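Local coordinates for protein papain-like cysteine protease (Porcine reproductive and respiratory syndrome virus, PDB 3MTV) that combines a papain-like cysteine protease domain with a metal-dependent nuclease activity and probably counters host interferon signalling and mRNA export, at residues 93-98 and 133-138; 124-129 and 194-199; 45-50 and 77-82; 147-152 and 172-177. All blocks are in the same frame, centred on the assembly; numbering follows the deposited sequence.

Contact 1 (93-98 and 133-138)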
# COMPACT_ATOMS: atom_id res chain seq x y z
N ARG A 93 -4.46 33.19 -4.82
CA ARG A 93 -5.83 33.72 -4.69
C ARG A 93 -5.97 34.32 -3.30
O ARG A 93 -6.41 35.42 -3.08
CB ARG A 93 -6.88 32.62 -4.91
CG ARG A 93 -6.97 32.15 -6.39
CD ARG A 93 -8.42 32.27 -7.03
NE ARG A 93 -8.43 31.61 -8.32
CZ ARG A 93 -8.11 30.32 -8.54
NH1 ARG A 93 -7.81 29.48 -7.56
NH2 ARG A 93 -8.10 29.87 -9.78
N LEU A 94 -5.55 33.59 -2.32
CA LEU A 94 -5.61 34.09 -0.95
C LEU A 94 -5.14 35.53 -0.65
O LEU A 94 -5.56 36.13 0.30
CB LEU A 94 -4.72 33.15 -0.22
CG LEU A 94 -5.47 32.04 0.48
CD1 LEU A 94 -6.72 31.49 -0.26
CD2 LEU A 94 -4.55 30.96 0.97
N LEU A 95 -4.30 36.08 -1.53
CA LEU A 95 -3.74 37.39 -1.35
C LEU A 95 -4.38 38.33 -2.30
O LEU A 95 -3.72 39.30 -2.74
CB LEU A 95 -2.29 37.34 -1.69
CG LEU A 95 -1.53 36.41 -0.70
CD1 LEU A 95 -0.10 36.13 -1.12
CD2 LEU A 95 -1.53 36.80 0.81
N ASP A 96 -5.65 38.04 -2.61
CA ASP A 96 -6.28 38.77 -3.67
C ASP A 96 -6.59 40.19 -3.28
O ASP A 96 -6.42 41.11 -4.05
CB ASP A 96 -7.45 38.03 -4.26
CG ASP A 96 -7.03 37.26 -5.54
OD1 ASP A 96 -7.98 36.62 -6.13
OD2 ASP A 96 -5.75 37.30 -5.92
N SER A 97 -6.86 40.33 -2.01
CA SER A 97 -7.26 41.57 -1.49
C SER A 97 -6.06 42.50 -1.37
O SER A 97 -6.22 43.70 -1.37
CB SER A 97 -7.88 41.31 -0.15
OG SER A 97 -7.01 41.71 0.87
N LEU A 98 -4.83 42.02 -1.32
CA LEU A 98 -3.79 43.06 -1.28
C LEU A 98 -3.46 43.83 -2.56
O LEU A 98 -3.81 43.53 -3.71
CB LEU A 98 -2.48 42.57 -0.65
CG LEU A 98 -2.57 41.42 0.41
CD1 LEU A 98 -1.28 40.78 0.57
CD2 LEU A 98 -3.02 41.76 1.82
N ASN A 133 0.29 39.87 6.64
CA ASN A 133 -0.27 40.80 5.69
C ASN A 133 -1.60 41.40 6.12
O ASN A 133 -2.27 42.13 5.32
CB ASN A 133 -0.27 40.20 4.31
CG ASN A 133 1.05 40.44 3.62
OD1 ASN A 133 1.74 39.49 3.44
ND2 ASN A 133 1.44 41.71 3.31
N GLY A 134 -1.92 41.11 7.40
CA GLY A 134 -3.12 41.57 8.10
C GLY A 134 -4.24 40.67 7.69
O GLY A 134 -5.39 40.91 7.96
N LEU A 135 -3.96 39.60 7.01
CA LEU A 135 -5.09 38.77 6.82
C LEU A 135 -5.11 37.68 7.85
O LEU A 135 -4.26 37.58 8.81
CB LEU A 135 -5.15 38.16 5.43
CG LEU A 135 -4.90 39.19 4.33
CD1 LEU A 135 -4.23 38.59 3.14
CD2 LEU A 135 -6.18 39.86 3.95
N ARG A 136 -6.17 36.94 7.62
CA ARG A 136 -6.71 35.90 8.46
C ARG A 136 -7.71 35.04 7.66
O ARG A 136 -8.51 35.55 6.86
CB ARG A 136 -7.42 36.53 9.64
CG ARG A 136 -8.86 36.26 9.76
CD ARG A 136 -9.33 36.68 11.14
NE ARG A 136 -10.65 37.32 11.26
CZ ARG A 136 -10.95 38.17 12.25
NH1 ARG A 136 -10.02 38.48 13.15
NH2 ARG A 136 -12.16 38.71 12.33
N ALA A 137 -7.64 33.72 7.84
CA ALA A 137 -8.53 32.81 7.07
C ALA A 137 -9.36 32.03 7.99
O ALA A 137 -8.83 31.43 8.95
CB ALA A 137 -7.80 31.81 6.21
N VAL A 138 -10.65 32.01 7.67
CA VAL A 138 -11.63 31.50 8.61
C VAL A 138 -12.50 30.54 7.94
O VAL A 138 -12.98 30.74 6.81
CB VAL A 138 -12.62 32.52 9.16
CG1 VAL A 138 -13.37 31.88 10.34
CG2 VAL A 138 -11.97 33.82 9.54
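Asn133, in the turn after helix 124-131, meets Leu98 first. The leucine crosses it at about a right angle: CD1 of Leu98 lies 3.9 Å from Asn133 CB, while Leu98 CD2 sits 3.6 Å from the Asn133 backbone O. Gly134, with its positive phi, is the C-prime residue of a Schellman motif, which closes the helix and sends the chain into the strand. Leu135 then carries the contact. With CG anti to its carbonyl carbon, it points its branches at the 93-98 turn: CD1 meets Leu98 CD2 tip to tip at 3.6 Å and approaches Leu95 CD2 obliquely at 4.0 Å. The other branch, CD2, lies 3.7 Å from Ser97 OG, where the turn becomes exposed. A branched aliphatic residue suits this place because its two methyls can serve two neighbours at once. Arg136 turns elsewhere, forming a salt bridge with Glu180. No hydrogen bond joins the segments, so the union is apolar packing between a turn and a strand of the five-stranded sheet. It belongs to the papain-like protease domain, near the likely nucleophile, Cys90: the side chain of Leu94 is about 8 Å from that of Cys90.

Contact 2 (124-129 and 194-199)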
# COMPACT_ATOMS: atom_id res chain seq x y z
N LYS A 124 2.41 26.17 7.08
CA LYS A 124 2.96 27.04 8.09
C LYS A 124 3.36 28.36 7.39
O LYS A 124 3.30 29.42 7.97
CB LYS A 124 4.14 26.41 8.77
CG LYS A 124 3.77 25.47 9.97
CD LYS A 124 4.97 24.40 10.27
CE LYS A 124 5.10 23.24 9.11
NZ LYS A 124 6.12 22.11 9.37
N TYR A 125 3.72 28.30 6.14
CA TYR A 125 4.45 29.41 5.62
C TYR A 125 3.36 30.24 5.14
O TYR A 125 3.37 31.43 5.21
CB TYR A 125 5.32 28.96 4.46
CG TYR A 125 5.75 30.08 3.60
CD1 TYR A 125 4.93 30.53 2.62
CD2 TYR A 125 6.98 30.74 3.80
CE1 TYR A 125 5.34 31.61 1.74
CE2 TYR A 125 7.40 31.87 2.95
CZ TYR A 125 6.54 32.30 1.93
OH TYR A 125 6.83 33.40 1.07
N LEU A 126 2.34 29.56 4.73
CA LEU A 126 1.22 30.25 4.15
C LEU A 126 0.55 31.00 5.24
O LEU A 126 0.23 32.18 5.11
CB LEU A 126 0.26 29.25 3.69
CG LEU A 126 -0.86 29.61 2.72
CD1 LEU A 126 -0.55 30.80 1.90
CD2 LEU A 126 -1.12 28.50 1.78
N GLN A 127 0.38 30.32 6.34
CA GLN A 127 -0.32 30.92 7.43
C GLN A 127 0.42 32.15 7.87
O GLN A 127 -0.11 33.21 8.20
CB GLN A 127 -0.27 29.96 8.52
CG GLN A 127 -0.78 30.61 9.70
CD GLN A 127 -1.95 29.86 10.17
OE1 GLN A 127 -1.86 28.64 10.39
NE2 GLN A 127 -3.10 30.54 10.25
N ARG A 128 1.71 32.00 7.86
CA ARG A 128 2.53 32.94 8.50
C ARG A 128 2.59 34.14 7.54
O ARG A 128 2.48 35.33 7.97
CB ARG A 128 3.84 32.25 8.90
CG ARG A 128 4.92 33.12 9.28
CD ARG A 128 6.30 32.49 9.08
NE ARG A 128 6.17 31.18 9.62
CZ ARG A 128 6.64 30.07 9.07
NH1 ARG A 128 7.33 30.10 7.91
NH2 ARG A 128 6.39 28.92 9.75
N ARG A 129 2.63 33.89 6.23
CA ARG A 129 2.63 35.05 5.30
C ARG A 129 1.28 35.41 5.54
O ARG A 129 0.65 34.69 6.27
CB ARG A 129 2.83 34.60 3.86
CG ARG A 129 4.30 34.29 3.70
CD ARG A 129 4.90 35.62 3.76
NE ARG A 129 5.77 35.94 4.86
CZ ARG A 129 6.42 37.09 4.83
NH1 ARG A 129 6.24 37.90 3.70
NH2 ARG A 129 7.25 37.39 5.87
N PHE A 194 -8.80 29.13 10.54
CA PHE A 194 -8.17 28.00 9.83
C PHE A 194 -6.62 27.90 9.97
O PHE A 194 -5.82 28.84 9.69
CB PHE A 194 -8.55 28.09 8.34
CG PHE A 194 -8.10 26.92 7.49
CD1 PHE A 194 -8.58 25.66 7.69
CD2 PHE A 194 -7.19 27.12 6.45
CE1 PHE A 194 -8.16 24.64 6.92
CE2 PHE A 194 -6.73 26.12 5.75
CZ PHE A 194 -7.22 24.85 6.00
N ARG A 195 -6.24 26.73 10.41
CA ARG A 195 -4.90 26.34 10.71
C ARG A 195 -4.62 25.35 9.61
O ARG A 195 -5.09 24.19 9.66
CB ARG A 195 -4.83 25.65 12.08
CG ARG A 195 -4.96 26.62 13.36
CD ARG A 195 -4.45 25.96 14.75
NE ARG A 195 -4.12 24.49 14.80
CZ ARG A 195 -4.98 23.46 15.07
NH1 ARG A 195 -6.28 23.69 15.32
NH2 ARG A 195 -4.55 22.16 15.10
N PHE A 196 -3.89 25.85 8.60
CA PHE A 196 -3.34 25.18 7.43
C PHE A 196 -2.66 23.83 7.51
O PHE A 196 -2.15 23.37 6.49
CB PHE A 196 -2.32 26.15 6.84
CG PHE A 196 -2.98 27.33 6.23
CD1 PHE A 196 -3.46 27.26 4.90
CD2 PHE A 196 -3.24 28.47 6.96
CE1 PHE A 196 -4.18 28.27 4.29
CE2 PHE A 196 -3.96 29.59 6.34
CZ PHE A 196 -4.43 29.44 5.03
N GLY A 197 -2.66 23.23 8.70
CA GLY A 197 -1.94 22.02 9.04
C GLY A 197 -0.41 22.13 8.93
O GLY A 197 0.12 23.00 8.18
N SER A 198 0.31 21.22 9.62
CA SER A 198 1.78 21.24 9.42
C SER A 198 2.02 20.15 8.43
O SER A 198 1.22 19.13 8.38
CB SER A 198 2.58 20.95 10.70
OG SER A 198 2.92 22.14 11.39
N HIS A 199 3.03 20.34 7.59
CA HIS A 199 3.23 19.25 6.66
C HIS A 199 2.15 19.11 5.56
O HIS A 199 2.14 18.17 4.84
CB HIS A 199 3.26 17.96 7.49
CG HIS A 199 4.46 17.85 8.35
ND1 HIS A 199 4.39 17.64 9.71
CD2 HIS A 199 5.79 17.96 8.06
CE1 HIS A 199 5.62 17.62 10.21
NE2 HIS A 199 6.48 17.81 9.23
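The ring of Phe196 is the flat partition on which this contact is built. Leu126, its CG anti to the backbone N, comes from the helix at about a right angle and sets CG over one face, 4.2 Å from the ring centroid and 24° off the normal, a CH-pi contact. The opposite face is occupied by the rim of the Phe194 ring, so Phe196 is held between the CG methine of Leu126 and an aromatic neighbour from its own segment. Gln127 takes the edge. Its chain bends at chi2, bringing CD close to the plane of the Phe196 ring with the amide turned almost perpendicular to that ring, the two planes 87° apart. From there NE2 donates a hydrogen bond of 3.3 Å to Phe194 O, entering in the carbonyl plane with an N-H...O angle of 145°. Glutamine suits the spot: its CB rests obliquely against Phe196 CD2 while its amide reaches a backbone acceptor.

On the exposed side, Lys124 bends at chi3 and runs alongside Ser198, with Lys124 CD 3.3 Å from Ser198 OG. Its NZ ends over one face of the His199 ring, 4.3 Å from His199 NE2, a proximity that might disfavour a protonated histidine.

Among its surroundings, Phe196 also meets the ring of Tyr202 edge-to-face, and Leu126 packs on Leu94. Phe194 bonds through its backbone to Ala137 and rests on Leu175 and Ile177 of strand 171-181, so the C-terminal loop is wedged between helix 124-131 and the five-stranded sheet.

Contact 3 (45-50 and 77-82)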
# COMPACT_ATOMS: atom_id res chain seq x y z
N LEU A 45 0.82 5.28 -13.66
CA LEU A 45 0.90 5.22 -12.18
C LEU A 45 2.19 5.49 -11.51
O LEU A 45 2.31 6.40 -10.79
CB LEU A 45 0.58 3.85 -11.67
CG LEU A 45 -0.35 3.98 -10.46
CD1 LEU A 45 -0.17 2.86 -9.57
CD2 LEU A 45 -0.04 5.22 -9.72
N HIS A 46 3.18 4.65 -11.67
CA HIS A 46 4.34 4.86 -10.82
C HIS A 46 5.06 6.06 -11.24
O HIS A 46 5.60 6.72 -10.42
CB HIS A 46 5.18 3.62 -10.91
CG HIS A 46 6.57 3.72 -10.40
ND1 HIS A 46 6.89 3.43 -9.10
CD2 HIS A 46 7.74 3.98 -11.03
CE1 HIS A 46 8.19 3.51 -8.93
NE2 HIS A 46 8.74 3.85 -10.09
N THR A 47 5.06 6.34 -12.53
CA THR A 47 5.79 7.48 -13.06
C THR A 47 5.10 8.77 -12.69
O THR A 47 5.74 9.79 -12.32
CB THR A 47 6.03 7.35 -14.59
OG1 THR A 47 7.27 6.65 -14.75
CG2 THR A 47 6.26 8.70 -15.17
N SER A 48 3.79 8.79 -12.70
CA SER A 48 3.22 10.09 -12.45
C SER A 48 2.61 10.44 -11.08
O SER A 48 2.51 11.60 -10.70
CB SER A 48 2.39 10.51 -13.67
OG SER A 48 1.62 9.43 -14.02
N PHE A 49 2.26 9.46 -10.27
CA PHE A 49 1.68 9.78 -8.94
C PHE A 49 2.51 9.51 -7.72
O PHE A 49 3.61 9.00 -7.82
CB PHE A 49 0.40 9.08 -8.78
CG PHE A 49 -0.54 9.39 -9.83
CD1 PHE A 49 -0.56 8.67 -10.99
CD2 PHE A 49 -1.37 10.47 -9.70
CE1 PHE A 49 -1.44 8.98 -12.00
CE2 PHE A 49 -2.28 10.77 -10.72
CZ PHE A 49 -2.32 10.00 -11.86
N PRO A 50 2.05 9.97 -6.56
CA PRO A 50 2.92 9.54 -5.46
C PRO A 50 2.35 8.26 -4.78
O PRO A 50 1.11 8.02 -4.83
CB PRO A 50 2.83 10.75 -4.52
CG PRO A 50 1.35 11.27 -4.75
CD PRO A 50 1.10 11.07 -6.16
N TYR A 77 9.96 14.90 -15.54
CA TYR A 77 9.11 14.70 -16.70
C TYR A 77 8.27 13.56 -16.46
O TYR A 77 8.84 12.52 -16.07
CB TYR A 77 9.92 14.33 -17.94
CG TYR A 77 11.01 15.29 -18.20
CD1 TYR A 77 12.28 15.05 -17.67
CD2 TYR A 77 10.77 16.49 -18.90
CE1 TYR A 77 13.32 15.97 -17.84
CE2 TYR A 77 11.80 17.43 -19.10
CZ TYR A 77 13.07 17.16 -18.56
OH TYR A 77 14.11 18.07 -18.74
N GLY A 78 6.97 13.68 -16.78
CA GLY A 78 5.96 12.65 -16.48
C GLY A 78 5.24 12.30 -17.77
O GLY A 78 5.92 12.05 -18.76
N CYS A 79 3.91 12.31 -17.75
CA CYS A 79 3.07 11.96 -18.93
C CYS A 79 1.71 12.47 -18.64
O CYS A 79 0.60 12.01 -19.06
CB CYS A 79 3.00 10.46 -19.27
SG CYS A 79 3.19 9.09 -18.05
N LEU A 80 1.77 13.48 -17.86
CA LEU A 80 0.54 14.10 -17.68
C LEU A 80 0.58 15.41 -18.41
O LEU A 80 1.59 16.19 -18.35
CB LEU A 80 0.31 14.23 -16.21
CG LEU A 80 -0.58 13.11 -15.74
CD1 LEU A 80 -0.01 12.74 -14.46
CD2 LEU A 80 -2.09 13.55 -15.65
N PRO A 81 -0.53 15.63 -19.12
CA PRO A 81 -0.90 16.93 -19.64
C PRO A 81 -0.83 17.89 -18.44
O PRO A 81 -1.71 17.80 -17.52
CB PRO A 81 -2.41 16.78 -20.01
CG PRO A 81 -2.86 15.52 -19.38
CD PRO A 81 -1.69 14.88 -18.64
N ALA A 82 0.14 18.80 -18.44
CA ALA A 82 -0.02 19.92 -17.48
C ALA A 82 -1.37 20.70 -17.41
O ALA A 82 -1.74 21.03 -16.31
CB ALA A 82 1.08 20.78 -17.50
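Ser48, the last residue of helix 39-48, makes the closest fit here, its CB lying 3.4 Å from Leu80 CD1. The hydroxyl is not wasted in this buried setting: Ser48 OG, set between the backbone N and the carbonyl carbon (chi1 46°), bonds back to the carbonyl O of Arg44 one turn earlier, while it also passes 3.7 Å from Leu80 CD1. A small residue whose polar end is satisfied within its own helix suits a helix terminus pressed against another chain segment. Its partner in the backbone register is Gly78, which adds no side chain there; the Ser48 and Gly78 CA atoms, 5.5 Å apart, mark the closest backbone approach.

Away from this centre the fit loosens. Thr47 is partly exposed and offers only its methyl, CG2, which stands 4.2 Å from both Gly78 CA and Cys79 SG. Phe49, the first residue to leave helical geometry, lies at another margin, its CZ 4.4 Å from Leu80 CD1. The ring of Phe49 has a further aromatic partner in Phe60, which it meets edge-to-face.

No hydrogen bond links the two segments directly. Each is instead tied to the intervening chain, Ser48 through its backbone to Met71 and Gly78 to Gly68. The arrangement is a helix C-terminus packed against a short, weakly bonded antiparallel ribbon of strands 68-69 and 77-78 and the loop that follows it, away from the protease active site.

Contact 4 (147-152 and 172-177)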
# COMPACT_ATOMS: atom_id res chain seq x y z
N ILE A 147 -11.05 24.21 0.07
CA ILE A 147 -9.82 23.50 0.31
C ILE A 147 -9.91 22.06 -0.16
O ILE A 147 -10.89 21.38 0.15
CB ILE A 147 -9.50 23.46 1.79
CG1 ILE A 147 -9.52 24.84 2.39
CG2 ILE A 147 -8.08 23.01 1.96
CD1 ILE A 147 -8.47 25.71 1.72
N GLN A 148 -8.91 21.61 -0.90
CA GLN A 148 -8.88 20.22 -1.41
C GLN A 148 -7.63 19.43 -1.23
O GLN A 148 -6.51 19.96 -1.07
CB GLN A 148 -9.20 20.14 -2.88
CG GLN A 148 -10.30 21.06 -3.23
CD GLN A 148 -10.82 20.75 -4.56
OE1 GLN A 148 -11.98 20.32 -4.68
NE2 GLN A 148 -9.97 20.96 -5.60
N TYR A 149 -7.85 18.13 -1.30
CA TYR A 149 -6.76 17.21 -1.16
C TYR A 149 -6.86 16.35 -2.34
O TYR A 149 -7.88 16.17 -3.03
CB TYR A 149 -6.89 16.35 0.08
CG TYR A 149 -8.15 15.50 0.15
CD1 TYR A 149 -9.23 15.94 0.85
CD2 TYR A 149 -8.23 14.24 -0.49
CE1 TYR A 149 -10.37 15.22 0.94
CE2 TYR A 149 -9.38 13.48 -0.41
CZ TYR A 149 -10.46 14.00 0.32
OH TYR A 149 -11.67 13.36 0.46
N PHE A 150 -5.74 15.79 -2.59
CA PHE A 150 -5.72 14.89 -3.66
C PHE A 150 -5.88 13.47 -3.23
O PHE A 150 -4.96 12.86 -2.56
CB PHE A 150 -4.36 14.94 -4.13
CG PHE A 150 -4.15 14.10 -5.25
CD1 PHE A 150 -4.83 14.35 -6.41
CD2 PHE A 150 -3.25 13.10 -5.21
CE1 PHE A 150 -4.59 13.64 -7.52
CE2 PHE A 150 -3.00 12.39 -6.33
CZ PHE A 150 -3.69 12.65 -7.48
N SER A 151 -7.03 12.90 -3.57
CA SER A 151 -7.12 11.44 -3.49
C SER A 151 -7.39 10.80 -2.16
O SER A 151 -8.16 9.84 -2.21
CB SER A 151 -5.82 10.81 -4.01
OG SER A 151 -5.78 9.44 -3.76
N VAL A 152 -6.79 11.25 -1.03
CA VAL A 152 -7.17 10.73 0.29
C VAL A 152 -7.06 11.79 1.38
O VAL A 152 -6.02 12.49 1.38
CB VAL A 152 -6.23 9.49 0.75
CG1 VAL A 152 -5.66 8.74 -0.40
CG2 VAL A 152 -5.03 9.94 1.39
N GLU A 172 -10.63 16.61 -4.28
CA GLU A 172 -11.71 16.21 -3.47
C GLU A 172 -11.90 17.25 -2.39
O GLU A 172 -11.01 17.59 -1.64
CB GLU A 172 -11.26 14.90 -2.90
CG GLU A 172 -10.73 13.96 -4.00
CD GLU A 172 -11.89 13.16 -4.66
OE1 GLU A 172 -12.95 13.29 -3.96
OE2 GLU A 172 -11.76 12.45 -5.78
N ASP A 173 -13.09 17.79 -2.35
CA ASP A 173 -13.36 18.94 -1.55
C ASP A 173 -13.17 18.50 -0.14
O ASP A 173 -13.81 17.61 0.32
CB ASP A 173 -14.84 19.36 -1.71
CG ASP A 173 -15.14 20.03 -3.05
OD1 ASP A 173 -16.18 20.71 -3.01
OD2 ASP A 173 -14.44 19.90 -4.10
N LEU A 174 -12.36 19.20 0.58
CA LEU A 174 -12.22 19.01 2.00
C LEU A 174 -13.07 19.94 2.85
O LEU A 174 -13.95 19.46 3.56
CB LEU A 174 -10.83 19.40 2.34
CG LEU A 174 -10.24 18.56 3.43
CD1 LEU A 174 -9.33 19.42 4.21
CD2 LEU A 174 -11.29 18.03 4.32
N LEU A 175 -12.74 21.24 2.90
CA LEU A 175 -13.71 22.30 3.41
C LEU A 175 -13.66 23.64 2.81
O LEU A 175 -12.97 23.89 1.75
CB LEU A 175 -13.66 22.60 4.89
CG LEU A 175 -12.24 22.63 5.42
CD1 LEU A 175 -11.56 23.94 5.49
CD2 LEU A 175 -12.22 22.06 6.81
N ARG A 176 -14.44 24.51 3.50
CA ARG A 176 -14.78 25.79 2.89
C ARG A 176 -14.41 26.80 3.83
O ARG A 176 -14.62 26.61 5.05
CB ARG A 176 -16.23 25.91 2.41
CG ARG A 176 -16.39 25.14 1.00
CD ARG A 176 -17.71 25.43 0.25
NE ARG A 176 -18.71 26.08 1.12
CZ ARG A 176 -19.75 26.77 0.64
NH1 ARG A 176 -19.93 26.89 -0.67
NH2 ARG A 176 -20.58 27.32 1.48
N ILE A 177 -13.73 27.80 3.26
CA ILE A 177 -13.38 29.01 4.02
C ILE A 177 -13.52 30.34 3.27
O ILE A 177 -13.89 30.39 2.10
CB ILE A 177 -11.93 28.98 4.48
CG1 ILE A 177 -11.09 28.34 3.41
CG2 ILE A 177 -11.74 28.12 5.70
CD1 ILE A 177 -9.82 29.02 3.19
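Backbone hydrogen bonds define the pairing of these antiparallel strands. Ile147 N donates to Leu175 O at 2.6 Å with an N-H...O angle of 168°, the donor lying nearly along the C=O axis. Ile147 O is gripped twice, by Leu174 N at 2.7 Å and weakly by Leu175 N at 3.3 Å, because Leu174 and Leu175 both face Ile147 in a classic beta bulge. Beyond it, Tyr149 N donates to Glu172 O at 3.2 Å, and the return bond from Glu172 N is weak.

Aromatic packing centres on Tyr149. Its chi1 of 60° puts CG in the crowded place between the backbone N and carbonyl carbon and lays the ring across the neighbouring strand. Glu172 CB sits over one face, 3.7 Å from the centroid, in a CH-pi contact, while Leu174 CG lies at the ring edge, 3.8 Å from Tyr149 CD1.

Apolar contacts gather round the buried Ile147, a beta-branched residue suited to a strand: its CG1 lies alongside Leu175 CD1 and its CD1 meets Ile177 CD1 at 3.9 Å.

Among polar groups, Gln148 and Asp173 diverge at their base, then run side by side. Gln148 also pairs through its backbone with His159, the likely catalytic histidine, whose side chain is about 4 Å from that of Gln148. Backbone bonds thus set the bulged register, Ile147 and Tyr149 supply the packing, and Gln148 and Asp173 place polar groups that could influence His159.

From the N terminus, contact 3 closes first, bringing 77-82 back to the end of helix 39-48 before any other contact opens. Contact 1 opens at 93-98, but helix 124-131 begins contact 2 before 133-138 returns to close contact 1, so these two cross. Contact 4 then opens and closes within the long excursion that ends when 194-199 reaches the helix and completes contact 2. Contacts 1, 2 and 4 meet one another, joining the turn after the likely nucleophile, helix 124-131 and the five-stranded sheet. Contact 3 lies across the chain centre from contacts 1 and 2, yet touches contact 4 where Phe49 packs on Phe150, bringing the N-terminal region against the protease sheet.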